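Local coordinates for DUF4847 domain-containing protein (Bacteroides vulgatus, PDB 4ZGF), which is of unknown function but binds calcium ions and can hold benzoic acid in a pocket, probably on a lipocalin-like fold, at residues G9-V14 / F135-Q140; S69-T74 / S100-F105. One frame throughout, in Å; residues are numbered along the deposited sequence. Where two conformers were deposited one is given.

Contact 1. Residues G9-V14 / F135-Q140. With BEZ (benzoic acid), chain K; ACT (acetate ion), chain I.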
ATOM      1  N   GLY A   9      11.666  -7.908  -3.081  1.00  9.03           N
ATOM      2  CA  GLY A   9      11.428  -7.378  -4.432  1.00  9.51           C
ATOM      3  C   GLY A   9      10.457  -6.206  -4.382  1.00  7.46           C
ATOM      4  O   GLY A   9       9.779  -5.960  -3.388  1.00  7.10           O
ATOM      5  N   THR A  10      10.376  -5.479  -5.495  0.70  7.42           N
ATOM      6  CA  THR A  10       9.477  -4.354  -5.618  0.70  6.69           C
ATOM      7  C   THR A  10       8.057  -4.767  -5.223  0.70  5.61           C
ATOM      8  O   THR A  10       7.565  -5.804  -5.704  0.70  6.42           O
ATOM      9  CB  THR A  10       9.419  -3.851  -7.097  0.70  7.48           C
ATOM     10  OG1 THR A  10      10.748  -3.886  -7.678  0.70  8.16           O
ATOM     11  CG2 THR A  10       8.807  -2.456  -7.136  0.70  7.28           C
ATOM     12  N   TRP A  11       7.372  -3.909  -4.459  1.00  5.52           N
ATOM     13  CA  TRP A  11       5.968  -4.047  -4.122  1.00  5.60           C
ATOM     14  C   TRP A  11       5.160  -2.977  -4.864  1.00  5.23           C
ATOM     15  O   TRP A  11       5.458  -1.784  -4.771  1.00  7.02           O
ATOM     16  CB  TRP A  11       5.767  -3.908  -2.603  1.00  5.80           C
ATOM     17  CG  TRP A  11       6.228  -5.064  -1.772  1.00  5.71           C
ATOM     18  CD1 TRP A  11       7.282  -5.061  -0.917  1.00  6.38           C
ATOM     19  CD2 TRP A  11       5.641  -6.376  -1.685  1.00  5.42           C
ATOM     20  NE1 TRP A  11       7.372  -6.270  -0.266  1.00  6.88           N
ATOM     21  CE2 TRP A  11       6.369  -7.092  -0.712  1.00  6.00           C
ATOM     22  CE3 TRP A  11       4.583  -7.015  -2.344  1.00  6.03           C
ATOM     23  CZ2 TRP A  11       6.044  -8.397  -0.353  1.00  6.83           C
ATOM     24  CZ3 TRP A  11       4.278  -8.312  -1.979  1.00  6.15           C
ATOM     25  CH2 TRP A  11       5.000  -8.984  -1.008  1.00  7.20           C
ATOM     26  N   HIS A  12       4.123  -3.416  -5.580  1.00  5.03           N
ATOM     27  CA  HIS A  12       3.275  -2.580  -6.409  1.00  5.13           C
ATOM     28  C   HIS A  12       1.874  -2.528  -5.826  1.00  5.05           C
ATOM     29  O   HIS A  12       1.341  -3.563  -5.403  1.00  5.25           O
ATOM     30  CB  HIS A  12       3.201  -3.187  -7.828  1.00  5.51           C
ATOM     31  CG  HIS A  12       4.494  -3.242  -8.551  1.00  5.97           C
ATOM     32  ND1 HIS A  12       4.906  -2.242  -9.395  1.00  6.59           N
ATOM     33  CD2 HIS A  12       5.459  -4.194  -8.542  1.00  6.91           C
ATOM     34  CE1 HIS A  12       6.065  -2.601  -9.896  1.00  7.90           C
ATOM     35  NE2 HIS A  12       6.428  -3.766  -9.399  1.00  7.81           N
ATOM     36  N   VAL A  13       1.239  -1.353  -5.812  1.00  5.18           N
ATOM     37  CA  VAL A  13      -0.089  -1.253  -5.196  1.00  5.31           C
ATOM     38  C   VAL A  13      -1.140  -2.019  -6.015  1.00  4.99           C
ATOM     39  O   VAL A  13      -1.246  -1.912  -7.231  1.00  5.77           O
ATOM     40  CB  VAL A  13      -0.509   0.225  -5.077  1.00  5.86           C
ATOM     41  CG1 VAL A  13      -1.957   0.366  -4.667  1.00  6.75           C
ATOM     42  CG2 VAL A  13       0.372   0.922  -4.068  1.00  6.22           C
ATOM     43  N   VAL A  14      -1.931  -2.787  -5.258  1.00  5.08           N
ATOM     44  CA  VAL A  14      -3.144  -3.438  -5.774  1.00  5.45           C
ATOM     45  C   VAL A  14      -4.345  -2.529  -5.530  1.00  5.48           C
ATOM     46  O   VAL A  14      -5.012  -2.099  -6.478  1.00  6.28           O
ATOM     47  CB  VAL A  14      -3.324  -4.841  -5.168  1.00  5.73           C
ATOM     48  CG1 VAL A  14      -4.629  -5.472  -5.641  1.00  6.81           C
ATOM     49  CG2 VAL A  14      -2.141  -5.724  -5.497  1.00  6.47           C
ATOM     50  N   PHE A 135      -0.299  -4.838  -1.564  1.00  5.80           N
ATOM     51  CA  PHE A 135       0.686  -4.817  -2.648  1.00  5.64           C
ATOM     52  C   PHE A 135       0.906  -6.232  -3.196  1.00  5.55           C
ATOM     53  O   PHE A 135       0.669  -7.225  -2.510  1.00  6.52           O
ATOM     54  CB  PHE A 135       2.056  -4.367  -2.115  1.00  5.52           C
ATOM     55  CG  PHE A 135       2.093  -3.002  -1.483  1.00  5.75           C
ATOM     56  CD1 PHE A 135       1.789  -2.823  -0.151  1.00  7.25           C
ATOM     57  CD2 PHE A 135       2.500  -1.883  -2.210  1.00  6.35           C
ATOM     58  CE1 PHE A 135       1.887  -1.550   0.421  1.00  8.79           C
ATOM     59  CE2 PHE A 135       2.593  -0.640  -1.626  1.00  7.95           C
ATOM     60  CZ  PHE A 135       2.306  -0.490  -0.320  1.00  9.02           C
ATOM     61  N   ALA A 136       1.418  -6.271  -4.423  1.00  5.53           N
ATOM     62  CA  ALA A 136       1.866  -7.496  -5.083  1.00  5.90           C
ATOM     63  C   ALA A 136       3.257  -7.279  -5.681  1.00  5.65           C
ATOM     64  O   ALA A 136       3.734  -6.135  -5.768  1.00  6.12           O
ATOM     65  CB  ALA A 136       0.883  -7.888  -6.200  1.00  7.24           C
ATOM     66  N   HIS A 137       3.906  -8.350  -6.143  1.00  5.69           N
ATOM     67  CA  HIS A 137       5.229  -8.205  -6.747  1.00  5.96           C
ATOM     68  C   HIS A 137       5.234  -7.960  -8.251  1.00  6.53           C
ATOM     69  O   HIS A 137       6.272  -7.913  -8.873  1.00  9.02           O
ATOM     70  CB  HIS A 137       6.109  -9.393  -6.436  1.00  6.46           C
ATOM     71  CG  HIS A 137       6.657  -9.408  -5.037  1.00  6.73           C
ATOM     72  ND1 HIS A 137       7.337  -8.328  -4.495  1.00  6.61           N
ATOM     73  CD2 HIS A 137       6.677 -10.368  -4.096  1.00  8.15           C
ATOM     74  CE1 HIS A 137       7.769  -8.649  -3.297  1.00  7.52           C
ATOM     75  NE2 HIS A 137       7.375  -9.868  -3.023  1.00  8.09           N
ATOM     76  N   ASN A 138       4.063  -7.755  -8.831  1.00  7.57           N
ATOM     77  CA  ASN A 138       3.892  -7.383 -10.231  1.00  7.60           C
ATOM     78  C   ASN A 138       3.041  -6.148 -10.328  1.00  7.20           C
ATOM     79  O   ASN A 138       2.089  -5.981  -9.543  1.00  7.33           O
ATOM     80  CB  ASN A 138       3.243  -8.503 -11.006  1.00  9.41           C
ATOM     81  CG  ASN A 138       4.121  -9.703 -11.012  1.00 10.78           C
ATOM     82  OD1 ASN A 138       5.180  -9.725 -11.664  1.00 13.00           O
ATOM     83  ND2 ASN A 138       3.769 -10.677 -10.195  1.00 12.59           N
ATOM     84  N   LYS A 139       3.360  -5.295 -11.296  1.00  7.46           N
ATOM     85  CA  LYS A 139       2.511  -4.155 -11.578  1.00  6.89           C
ATOM     86  C   LYS A 139       1.159  -4.607 -12.070  1.00  6.30           C
ATOM     87  O   LYS A 139       1.050  -5.482 -12.936  1.00  7.25           O
ATOM     88  CB  LYS A 139       3.209  -3.268 -12.592  1.00  7.27           C
ATOM     89  CG  LYS A 139       2.515  -1.938 -12.826  1.00  7.38           C
ATOM     90  CD  LYS A 139       3.312  -1.034 -13.743  1.00  8.30           C
ATOM     91  CE  LYS A 139       2.681   0.323 -13.922  1.00  8.93           C
ATOM     92  NZ  LYS A 139       3.590   1.269 -14.537  1.00 10.59           N
ATOM     93  N   GLN A 140       0.108  -4.031 -11.512  1.00  5.91           N
ATOM     94  CA  GLN A 140      -1.243  -4.333 -11.963  1.00  5.92           C
ATOM     95  C   GLN A 140      -1.511  -3.613 -13.277  1.00  6.02           C
ATOM     96  O   GLN A 140      -0.966  -2.537 -13.535  1.00  7.52           O
ATOM     97  CB  GLN A 140      -2.251  -3.907 -10.900  1.00  6.75           C
ATOM     98  CG  GLN A 140      -1.968  -4.458  -9.513  1.00  7.21           C
ATOM     99  CD  GLN A 140      -1.888  -5.960  -9.497  1.00  6.83           C
ATOM    100  OE1 GLN A 140      -2.932  -6.643  -9.551  1.00  7.13           O
ATOM    101  NE2 GLN A 140      -0.701  -6.522  -9.507  1.00  7.99           N
TER
HETATM  102  C   BEZ K 210       0.184 -10.118  -8.862  1.00 11.40           C
HETATM  103  O1  BEZ K 210      -0.034  -9.273  -9.802  1.00 12.01           O
HETATM  104  O2  BEZ K 210       1.267 -10.811  -8.755  1.00 11.63           O
HETATM  105  C1  BEZ K 210      -0.887 -10.322  -7.824  1.00 10.98           C
HETATM  106  C2  BEZ K 210      -0.805 -11.397  -6.900  1.00 11.51           C
HETATM  107  C3  BEZ K 210      -1.791 -11.511  -5.913  1.00 12.09           C
HETATM  108  C4  BEZ K 210      -2.844 -10.589  -5.798  1.00 11.82           C
HETATM  109  C5  BEZ K 210      -2.937  -9.479  -6.730  1.00 10.75           C
HETATM  110  C6  BEZ K 210      -1.952  -9.400  -7.715  1.00 10.69           C
HETATM  111  C   ACT I 208       2.004   4.668 -14.700  1.00 13.43           C
HETATM  112  O   ACT I 208       3.095   5.201 -15.037  1.00 18.72           O
HETATM  113  OXT ACT I 208       1.853   3.423 -14.607  1.00 14.16           O
HETATM  114  CH3 ACT I 208       0.794   5.514 -14.411  1.00 17.21           C
HETATM  115  O   HOH W   1       0.413  -1.999  -9.505  1.00  5.97           O

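Contact 2. Residues S69-T74 / S100-F105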
ATOM      1  N   SER A  69       7.986   5.100  -5.682  1.00  5.74           N
ATOM      2  CA  SER A  69       7.586   6.008  -6.749  1.00  5.84           C
ATOM      3  C   SER A  69       6.087   6.199  -6.718  1.00  5.70           C
ATOM      4  O   SER A  69       5.353   5.213  -6.740  1.00  6.59           O
ATOM      5  CB  SER A  69       8.016   5.416  -8.076  1.00  7.50           C
ATOM      6  OG  SER A  69       7.772   6.330  -9.125  1.00  9.64           O
ATOM      7  N   ILE A  70       5.653   7.464  -6.655  1.00  5.83           N
ATOM      8  CA  ILE A  70       4.234   7.817  -6.690  1.00  6.37           C
ATOM      9  C   ILE A  70       4.071   9.014  -7.644  1.00  6.70           C
ATOM     10  O   ILE A  70       4.973   9.284  -8.450  1.00  7.82           O
ATOM     11  CB  ILE A  70       3.648   8.032  -5.273  1.00  6.55           C
ATOM     12  CG1 ILE A  70       4.293   9.234  -4.556  1.00  6.35           C
ATOM     13  CG2 ILE A  70       3.793   6.778  -4.410  1.00  7.11           C
ATOM     14  CD1 ILE A  70       3.717   9.505  -3.167  1.00  7.16           C
ATOM     15  N   GLN A  71       2.944   9.720  -7.644  1.00  6.58           N
ATOM     16  CA  GLN A  71       2.826  10.805  -8.592  1.00  6.95           C
ATOM     17  C   GLN A  71       3.904  11.843  -8.299  1.00  6.76           C
ATOM     18  O   GLN A  71       4.219  12.144  -7.147  1.00  6.98           O
ATOM     19  CB  GLN A  71       1.439  11.443  -8.546  1.00  6.60           C
ATOM     20  CG  GLN A  71       0.338  10.501  -8.986  1.00  7.25           C
ATOM     21  CD  GLN A  71      -1.053  11.106  -8.891  1.00  7.64           C
ATOM     22  OE1 GLN A  71      -1.649  11.160  -7.773  1.00  9.50           O
ATOM     23  NE2 GLN A  71      -1.616  11.524  -9.989  1.00  8.62           N
ATOM     24  N   ASN A  72       4.479  12.397  -9.372  1.00  7.57           N
ATOM     25  CA  ASN A  72       5.489  13.463  -9.281  1.00  8.28           C
ATOM     26  C   ASN A  72       6.866  13.079  -8.805  1.00  9.91           C
ATOM     27  O   ASN A  72       7.750  13.933  -8.784  1.00 14.80           O
ATOM     28  CB  ASN A  72       5.026  14.677  -8.472  1.00  7.92           C
ATOM     29  CG  ASN A  72       3.858  15.365  -9.072  1.00  7.74           C
ATOM     30  OD1 ASN A  72       3.816  15.550 -10.309  1.00  9.68           O
ATOM     31  ND2 ASN A  72       2.911  15.749  -8.252  1.00  8.07           N
ATOM     32  N   GLY A  73       7.091  11.864  -8.436  1.00 10.14           N
ATOM     33  CA  GLY A  73       8.452  11.509  -8.038  1.00 11.83           C
ATOM     34  C   GLY A  73       8.533  10.478  -6.929  1.00  7.84           C
ATOM     35  O   GLY A  73       7.604   9.743  -6.559  1.00  8.96           O
ATOM     36  N   THR A  74       9.687  10.475  -6.328  0.80  7.42           N
ATOM     37  CA  THR A  74      10.018   9.444  -5.385  0.80  7.28           C
ATOM     38  C   THR A  74       9.652   9.792  -3.955  0.80  6.44           C
ATOM     39  O   THR A  74       9.644  10.943  -3.517  0.80  7.50           O
ATOM     40  CB  THR A  74      11.479   9.082  -5.424  0.80  8.43           C
ATOM     41  OG1 THR A  74      12.241  10.227  -5.075  0.80  9.79           O
ATOM     42  CG2 THR A  74      11.861   8.558  -6.788  0.80 11.16           C
ATOM     43  N   SER A 100      -3.887  14.189  -4.473  0.60  7.85           N
ATOM     44  CA  SER A 100      -4.876  13.520  -3.631  0.60  8.37           C
ATOM     45  C   SER A 100      -4.501  12.038  -3.400  0.60  7.25           C
ATOM     46  O   SER A 100      -4.523  11.526  -2.278  0.60  7.63           O
ATOM     47  CB  SER A 100      -6.272  13.642  -4.246  0.60 10.02           C
ATOM     48  OG  SER A 100      -6.308  13.015  -5.510  0.60 11.44           O
ATOM     49  N   TYR A 101      -4.150  11.338  -4.480  1.00  6.93           N
ATOM     50  CA  TYR A 101      -3.802   9.934  -4.372  1.00  6.77           C
ATOM     51  C   TYR A 101      -2.494   9.735  -3.619  1.00  6.19           C
ATOM     52  O   TYR A 101      -2.344   8.780  -2.859  1.00  6.33           O
ATOM     53  CB  TYR A 101      -3.757   9.245  -5.735  1.00  7.61           C
ATOM     54  CG  TYR A 101      -5.054   9.340  -6.478  1.00  8.92           C
ATOM     55  CD1 TYR A 101      -6.137   8.558  -6.090  1.00 11.28           C
ATOM     56  CD2 TYR A 101      -5.232  10.256  -7.521  1.00 10.93           C
ATOM     57  CE1 TYR A 101      -7.357   8.640  -6.753  1.00 13.43           C
ATOM     58  CE2 TYR A 101      -6.452  10.350  -8.179  1.00 13.93           C
ATOM     59  CZ  TYR A 101      -7.498   9.523  -7.784  1.00 13.52           C
ATOM     60  OH  TYR A 101      -8.766   9.588  -8.382  1.00 19.87           O
ATOM     61  N   ASN A 102      -1.523  10.631  -3.833  1.00  6.40           N
ATOM     62  CA  ASN A 102      -0.290  10.539  -3.055  1.00  6.12           C
ATOM     63  C   ASN A 102      -0.585  10.650  -1.570  1.00  6.02           C
ATOM     64  O   ASN A 102      -0.007   9.935  -0.756  1.00  6.82           O
ATOM     65  CB  ASN A 102       0.692  11.656  -3.424  1.00  6.33           C
ATOM     66  CG  ASN A 102       1.435  11.442  -4.717  1.00  6.06           C
ATOM     67  OD1 ASN A 102       1.247  10.433  -5.417  1.00  6.42           O
ATOM     68  ND2 ASN A 102       2.319  12.379  -5.041  1.00  6.77           N
ATOM     69  N   ASN A 103      -1.426  11.609  -1.213  1.00  6.51           N
ATOM     70  CA  ASN A 103      -1.718  11.858   0.193  1.00  7.26           C
ATOM     71  C   ASN A 103      -2.372  10.611   0.818  1.00  6.79           C
ATOM     72  O   ASN A 103      -2.053  10.235   1.944  1.00  7.41           O
ATOM     73  CB  ASN A 103      -2.642  13.077   0.335  1.00  8.15           C
ATOM     74  CG  ASN A 103      -2.038  14.376  -0.208  1.00 11.20           C
ATOM     75  OD1 ASN A 103      -0.856  14.463  -0.506  1.00 13.43           O
ATOM     76  ND2 ASN A 103      -2.891  15.376  -0.393  1.00 14.34           N
ATOM     77  N   GLU A 104      -3.265   9.964   0.073  1.00  6.29           N
ATOM     78  CA  GLU A 104      -3.917   8.759   0.545  1.00  6.67           C
ATOM     79  C   GLU A 104      -2.882   7.633   0.789  1.00  6.25           C
ATOM     80  O   GLU A 104      -2.938   6.913   1.797  1.00  6.86           O
ATOM     81  CB  GLU A 104      -4.991   8.352  -0.455  1.00  7.55           C
ATOM     82  CG  GLU A 104      -5.817   7.175  -0.024  1.00  8.01           C
ATOM     83  CD  GLU A 104      -6.938   6.865  -0.989  1.00  9.04           C
ATOM     84  OE1 GLU A 104      -6.902   7.294  -2.152  1.00 12.14           O
ATOM     85  OE2 GLU A 104      -7.866   6.168  -0.584  1.00 12.63           O
ATOM     86  N   PHE A 105      -1.963   7.468  -0.164  1.00  5.82           N
ATOM     87  CA  PHE A 105      -0.925   6.446  -0.046  1.00  6.03           C
ATOM     88  C   PHE A 105       0.005   6.719   1.138  1.00  5.53           C
ATOM     89  O   PHE A 105       0.320   5.830   1.947  1.00  6.08           O
ATOM     90  CB  PHE A 105      -0.146   6.384  -1.357  1.00  6.21           C
ATOM     91  CG  PHE A 105       0.966   5.386  -1.362  1.00  7.13           C
ATOM     92  CD1 PHE A 105       0.729   4.055  -1.602  1.00  8.60           C
ATOM     93  CD2 PHE A 105       2.279   5.777  -1.046  1.00  9.83           C
ATOM     94  CE1 PHE A 105       1.766   3.117  -1.633  1.00 10.08           C
ATOM     95  CE2 PHE A 105       3.315   4.849  -1.075  1.00 12.35           C
ATOM     96  CZ  PHE A 105       3.046   3.517  -1.370  1.00 11.30           C
TER

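Contact 1. Residues G9-V14 / F135-Q140
Trp11 and His137 each set CG anti to the carbonyl carbon, beside the backbone N (chi1 -73° and -76°). The tryptophan six-membered ring and the imidazole lie face to face, centroids 3.6 Å apart and planes at 22°, with His137 CE1 over the indole. The imidazole is fixed in rotation by His137 ND1, which gives a nearly straight 2.8 Å bond to Thr10 O, approaching from above that carbonyl's plane. Trp11 NE1 is held by Phe6 O. An alanine in place of Trp11 would probably leave one face of the His137 imidazole without its stacking partner and open a gap beside Phe135 CB. The stack ends the antiparallel pairing of strands 11-21 and 132-136, in which His12 N to Ala136 O (2.8 Å) and Ala136 N to His12 O (2.9 Å) form a hydrogen-bonded pair. Past it, Lys139 CB rests over the His12 ring in a CH-pi contact, 4.1 Å from its centroid. A water bridges Val13 O and Gln140 N, joining the tail after strand 132-136 to strand 11-21. Gln140 NE2 donates both to Asn138 O (2.8 Å) and to O1 of benzoic acid (2.8 Å), while Asn138 ND2 reaches the acid's O2 at 2.9 Å and Ala136 CB touches its C1. Donors at both oxygens would probably favour an ionised acid group, though benzoic acid need not be the natural ligand.

Contact 2. Residues S69-T74 / S100-F105
The edge of the Tyr101 ring receives Gln71 OE1, which lies in the ring plane 3.7 Å from CD2, while in one of two conformers, and so doubtfully, Ser100 OG sits over one ring face, offset toward the rim. The Gln71 amide is turned 52° from that ring, and its OE1 accepts a hydrogen bond from Thr99 OG1 just ahead of the helix. A second flat group, the Asn102 amide, stands nearly perpendicular to the Gln71 amide, at 85°, and carries the polar part of the contact. Asn102 OD1 accepts Gln71 N in its carbonyl plane, on a lone pair, at 2.9 Å, though this bond is clearly bent. Asn102 ND2 returns a straighter bond to Gln71 O at 2.8 Å, so one side-chain amide reads both backbone polar groups of a single residue. Pro97 O is a further, weak acceptor for the same ND2.

Residues 70-73 form a type II beta turn, the hairpin link between strands 65-70 and 73-82 of the antiparallel sheet, and Asn102 ties this turn to the first turn of helix 100-111.

Ile70 holds CG1 in the crowded position between backbone N and carbonyl carbon (chi1 64°), and its CD1 packs 3.4 Å from Asn102 CG, the amide carbon. Apolar meets apolar at the other branch, where Ile70 CG2 approaches Phe105 CD2 obliquely at 3.8 Å. The Phe105 ring also meets the ring of Phe56 edge-to-face. Tyr101 and Gln71 both touch Ile52 of helix 40-54.

Overall arrangement
Both contacts reach the same antiparallel sheet, and contact 2 is nested in the chain loop that contact 1 closes. Their centres lie about 15 Å apart, yet they meet through Phe105, whose CE1 touches Val13 CG2 at 3.6 Å and Phe135 CE2 at 3.8 Å. Contact 1 joins two neighbouring strands and is only partly buried: backbone pairing runs out into an aromatic stack and loop side chains that reach benzoic acid. Contact 2, a buried one, sets a hairpin turn against helix 100-111. It relies on a side-chain amide bonded to the backbone, with Ile70 packed against the amide and the Phe105 ring, and lies away from the ligand and calcium sites.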